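Alpha-galactosidase 1 (Saccharomyces cerevisiae, PDB 3LRK) hydrolyses terminal, non-reducing alpha-D-galactose residues from alpha-D-galactosides such as galactose oligosaccharides, galactomannans and galactolipids, as a secreted glycoprotein of glycoside hydrolase family 27. Local coordinates at residues L299-Y304 with V401-A406. The protein carries 1 engineered substitution. Residues are numbered along the deposited sequence; the frame is centred on the assembly and turned at random.
Sequences LKASSY and VDNSTA. With NAG (2-acetamido-2-deoxy-beta-D-glucopyranose), chain F.
Lys300 is the N-cap residue of helix 301-307, and its chain, bent at chi4 (-66°), folds back so that NZ donates to Ser303 OG at 2.8 Å. Glu276 takes both groups from outside, a salt bridge to NZ and a hydrogen bond to the hydroxyl. Ala301 points its methyl at the other helix: CB lies 3.8 Å from Ala406 CB and also touches Asn403 O. The backbones come close here, Ala301 CA to Ala406 CA being 5.0 Å, a spacing that the two small alanine side chains permit. At Ser302 the link is made through sugar. Asn403, CG beside its own backbone N (chi1 -77°), carries the N-linked NAG on ND2, and the sugar's C6 arm reaches back, so that O6 and Ser302 OG share a hydrogen bond of 3.0 Å. Asn403 OD1 rests against Ser302, 3.7 Å from CA, without a hydrogen bond. One turn beyond Ala301, Tyr304, with CG anti to its backbone N, brings its ring edge against Ala406, CD2 to CB 3.9 Å with the methyl in the ring plane; its OH is hydrogen-bonded to Leu59 O. In the second helix, Asp402 OD1 caps the start, gripped by Thr405 N (2.8 Å, 173°) and Thr405 OG1. Through this contact a helix of the catalytic TIM barrel, just after strand 290-292, meets helix 403-410 of the C-terminal beta-sandwich domain, which follows strand 391-395.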
ATOM      1  N   LEU A 299      -2.466  43.069   7.458  1.00 32.72           N
ATOM      2  CA  LEU A 299      -1.681  42.564   6.351  1.00 31.72           C
ATOM      3  C   LEU A 299      -0.524  43.526   6.083  1.00 31.29           C
ATOM      4  O   LEU A 299      -0.748  44.733   5.909  1.00 31.18           O
ATOM      5  CB  LEU A 299      -2.572  42.438   5.109  1.00 31.78           C
ATOM      6  CG  LEU A 299      -1.969  41.985   3.775  1.00 30.97           C
ATOM      7  CD1 LEU A 299      -1.489  40.537   3.851  1.00 31.25           C
ATOM      8  CD2 LEU A 299      -2.983  42.146   2.661  1.00 32.01           C
ATOM      9  N   LYS A 300       0.697  42.994   6.055  1.00 30.18           N
ATOM     10  CA  LYS A 300       1.878  43.812   5.789  1.00 29.80           C
ATOM     11  C   LYS A 300       2.041  44.134   4.304  1.00 29.22           C
ATOM     12  O   LYS A 300       1.471  43.445   3.444  1.00 28.70           O
ATOM     13  CB  LYS A 300       3.153  43.209   6.394  1.00 29.86           C
ATOM     14  CG  LYS A 300       3.698  41.943   5.736  1.00 30.54           C
ATOM     15  CD  LYS A 300       4.859  41.391   6.561  1.00 30.93           C
ATOM     16  CE  LYS A 300       5.647  40.334   5.818  1.00 30.90           C
ATOM     17  NZ  LYS A 300       4.815  39.104   5.566  1.00 32.81           N
ATOM     18  N   ALA A 301       2.827  45.179   4.034  1.00 28.31           N
ATOM     19  CA  ALA A 301       3.026  45.732   2.692  1.00 27.52           C
ATOM     20  C   ALA A 301       3.527  44.730   1.648  1.00 26.93           C
ATOM     21  O   ALA A 301       2.944  44.628   0.563  1.00 27.05           O
ATOM     22  CB  ALA A 301       3.960  46.938   2.755  1.00 27.69           C
ATOM     23  N   SER A 302       4.608  44.014   1.958  1.00 26.38           N
ATOM     24  CA  SER A 302       5.190  43.071   0.998  1.00 25.29           C
ATOM     25  C   SER A 302       4.202  41.968   0.624  1.00 25.24           C
ATOM     26  O   SER A 302       4.161  41.523  -0.530  1.00 24.59           O
ATOM     27  CB  SER A 302       6.504  42.467   1.503  1.00 25.34           C
ATOM     28  OG  SER A 302       6.347  41.741   2.719  1.00 24.85           O
ATOM     29  N   SER A 303       3.417  41.528   1.605  1.00 24.97           N
ATOM     30  CA  SER A 303       2.429  40.469   1.380  1.00 24.94           C
ATOM     31  C   SER A 303       1.277  40.967   0.515  1.00 25.18           C
ATOM     32  O   SER A 303       0.842  40.276  -0.412  1.00 25.29           O
ATOM     33  CB  SER A 303       1.927  39.914   2.711  1.00 24.68           C
ATOM     34  OG  SER A 303       2.995  39.328   3.435  1.00 23.80           O
ATOM     35  N   TYR A 304       0.798  42.176   0.808  1.00 25.37           N
ATOM     36  CA  TYR A 304      -0.223  42.831  -0.015  1.00 25.61           C
ATOM     37  C   TYR A 304       0.168  42.921  -1.494  1.00 25.63           C
ATOM     38  O   TYR A 304      -0.642  42.619  -2.357  1.00 25.36           O
ATOM     39  CB  TYR A 304      -0.573  44.219   0.551  1.00 25.72           C
ATOM     40  CG  TYR A 304      -1.526  45.039  -0.296  1.00 26.67           C
ATOM     41  CD1 TYR A 304      -2.800  44.557  -0.652  1.00 26.72           C
ATOM     42  CD2 TYR A 304      -1.174  46.324  -0.710  1.00 27.44           C
ATOM     43  CE1 TYR A 304      -3.670  45.335  -1.428  1.00 26.49           C
ATOM     44  CE2 TYR A 304      -2.023  47.090  -1.468  1.00 27.77           C
ATOM     45  CZ  TYR A 304      -3.267  46.609  -1.824  1.00 27.37           C
ATOM     46  OH  TYR A 304      -4.083  47.426  -2.592  1.00 28.10           O
ATOM     47  N   VAL A 401       3.956  46.259  -6.973  1.00 36.39           N
ATOM     48  CA  VAL A 401       3.692  47.446  -6.160  1.00 36.76           C
ATOM     49  C   VAL A 401       4.768  47.540  -5.081  1.00 37.01           C
ATOM     50  O   VAL A 401       4.945  46.604  -4.296  1.00 36.54           O
ATOM     51  CB  VAL A 401       2.273  47.415  -5.523  1.00 36.73           C
ATOM     52  CG1 VAL A 401       2.047  48.640  -4.647  1.00 36.43           C
ATOM     53  CG2 VAL A 401       1.192  47.322  -6.601  1.00 36.33           C
ATOM     54  N   ASP A 402       5.503  48.654  -5.057  1.00 37.50           N
ATOM     55  CA  ASP A 402       6.615  48.782  -4.113  1.00 38.10           C
ATOM     56  C   ASP A 402       6.130  48.904  -2.666  1.00 38.32           C
ATOM     57  O   ASP A 402       4.954  49.212  -2.420  1.00 38.34           O
ATOM     58  CB  ASP A 402       7.626  49.881  -4.523  1.00 38.40           C
ATOM     59  CG  ASP A 402       7.058  51.307  -4.459  1.00 39.51           C
ATOM     60  OD1 ASP A 402       6.158  51.602  -3.645  1.00 40.06           O
ATOM     61  OD2 ASP A 402       7.559  52.163  -5.229  1.00 41.01           O
ATOM     62  N   ASN A 403       7.023  48.635  -1.718  1.00 38.68           N
ATOM     63  CA  ASN A 403       6.662  48.639  -0.300  1.00 39.31           C
ATOM     64  C   ASN A 403       6.054  49.960   0.169  1.00 39.18           C
ATOM     65  O   ASN A 403       5.186  49.967   1.044  1.00 38.90           O
ATOM     66  CB  ASN A 403       7.854  48.242   0.580  1.00 39.66           C
ATOM     67  CG  ASN A 403       8.128  46.730   0.572  1.00 41.43           C
ATOM     68  OD1 ASN A 403       7.295  45.929   0.120  1.00 41.10           O
ATOM     69  ND2 ASN A 403       9.315  46.346   1.072  1.00 43.95           N
ATOM     70  N   SER A 404       6.487  51.067  -0.438  1.00 39.16           N
ATOM     71  CA  SER A 404       5.964  52.392  -0.090  1.00 39.28           C
ATOM     72  C   SER A 404       4.512  52.600  -0.513  1.00 38.82           C
ATOM     73  O   SER A 404       3.684  53.004   0.301  1.00 38.78           O
ATOM     74  CB  SER A 404       6.846  53.505  -0.660  1.00 39.41           C
ATOM     75  OG  SER A 404       7.888  53.816   0.244  1.00 40.63           O
ATOM     76  N   THR A 405       4.217  52.331  -1.783  1.00 38.44           N
ATOM     77  CA  THR A 405       2.859  52.460  -2.309  1.00 38.14           C
ATOM     78  C   THR A 405       1.908  51.506  -1.575  1.00 37.70           C
ATOM     79  O   THR A 405       0.820  51.904  -1.164  1.00 37.47           O
ATOM     80  CB  THR A 405       2.810  52.217  -3.837  1.00 38.24           C
ATOM     81  OG1 THR A 405       3.868  52.942  -4.476  1.00 39.10           O
ATOM     82  CG2 THR A 405       1.481  52.665  -4.423  1.00 38.15           C
ATOM     83  N   ALA A 406       2.342  50.257  -1.410  1.00 37.23           N
ATOM     84  CA  ALA A 406       1.609  49.254  -0.638  1.00 36.86           C
ATOM     85  C   ALA A 406       1.296  49.729   0.786  1.00 36.51           C
ATOM     86  O   ALA A 406       0.155  49.622   1.243  1.00 35.98           O
ATOM     87  CB  ALA A 406       2.386  47.951  -0.605  1.00 36.70           C
TER
HETATM   88  C1  NAG F4001       9.545  44.914   1.159  1.00 47.36           C
HETATM   89  C2  NAG F4001      10.957  44.719   0.586  1.00 49.22           C
HETATM   90  C3  NAG F4001      11.488  43.301   0.806  1.00 49.00           C
HETATM   91  C4  NAG F4001      11.255  42.797   2.229  1.00 48.80           C
HETATM   92  C5  NAG F4001       9.835  43.099   2.700  1.00 48.64           C
HETATM   93  C6  NAG F4001       9.658  42.724   4.169  1.00 48.50           C
HETATM   94  C7  NAG F4001      11.588  46.200  -1.232  1.00 52.25           C
HETATM   95  C8  NAG F4001      10.713  47.175  -1.977  1.00 53.16           C
HETATM   96  N2  NAG F4001      11.012  45.067  -0.825  1.00 50.89           N
HETATM   97  O3  NAG F4001      12.879  43.271   0.564  1.00 49.14           O
HETATM   98  O4  NAG F4001      11.515  41.409   2.286  1.00 48.24           O
HETATM   99  O5  NAG F4001       9.542  44.476   2.512  1.00 47.67           O
HETATM  100  O6  NAG F4001       8.324  42.940   4.564  1.00 49.26           O
HETATM  101  O7  NAG F4001      12.774  46.466  -1.013  1.00 52.46           O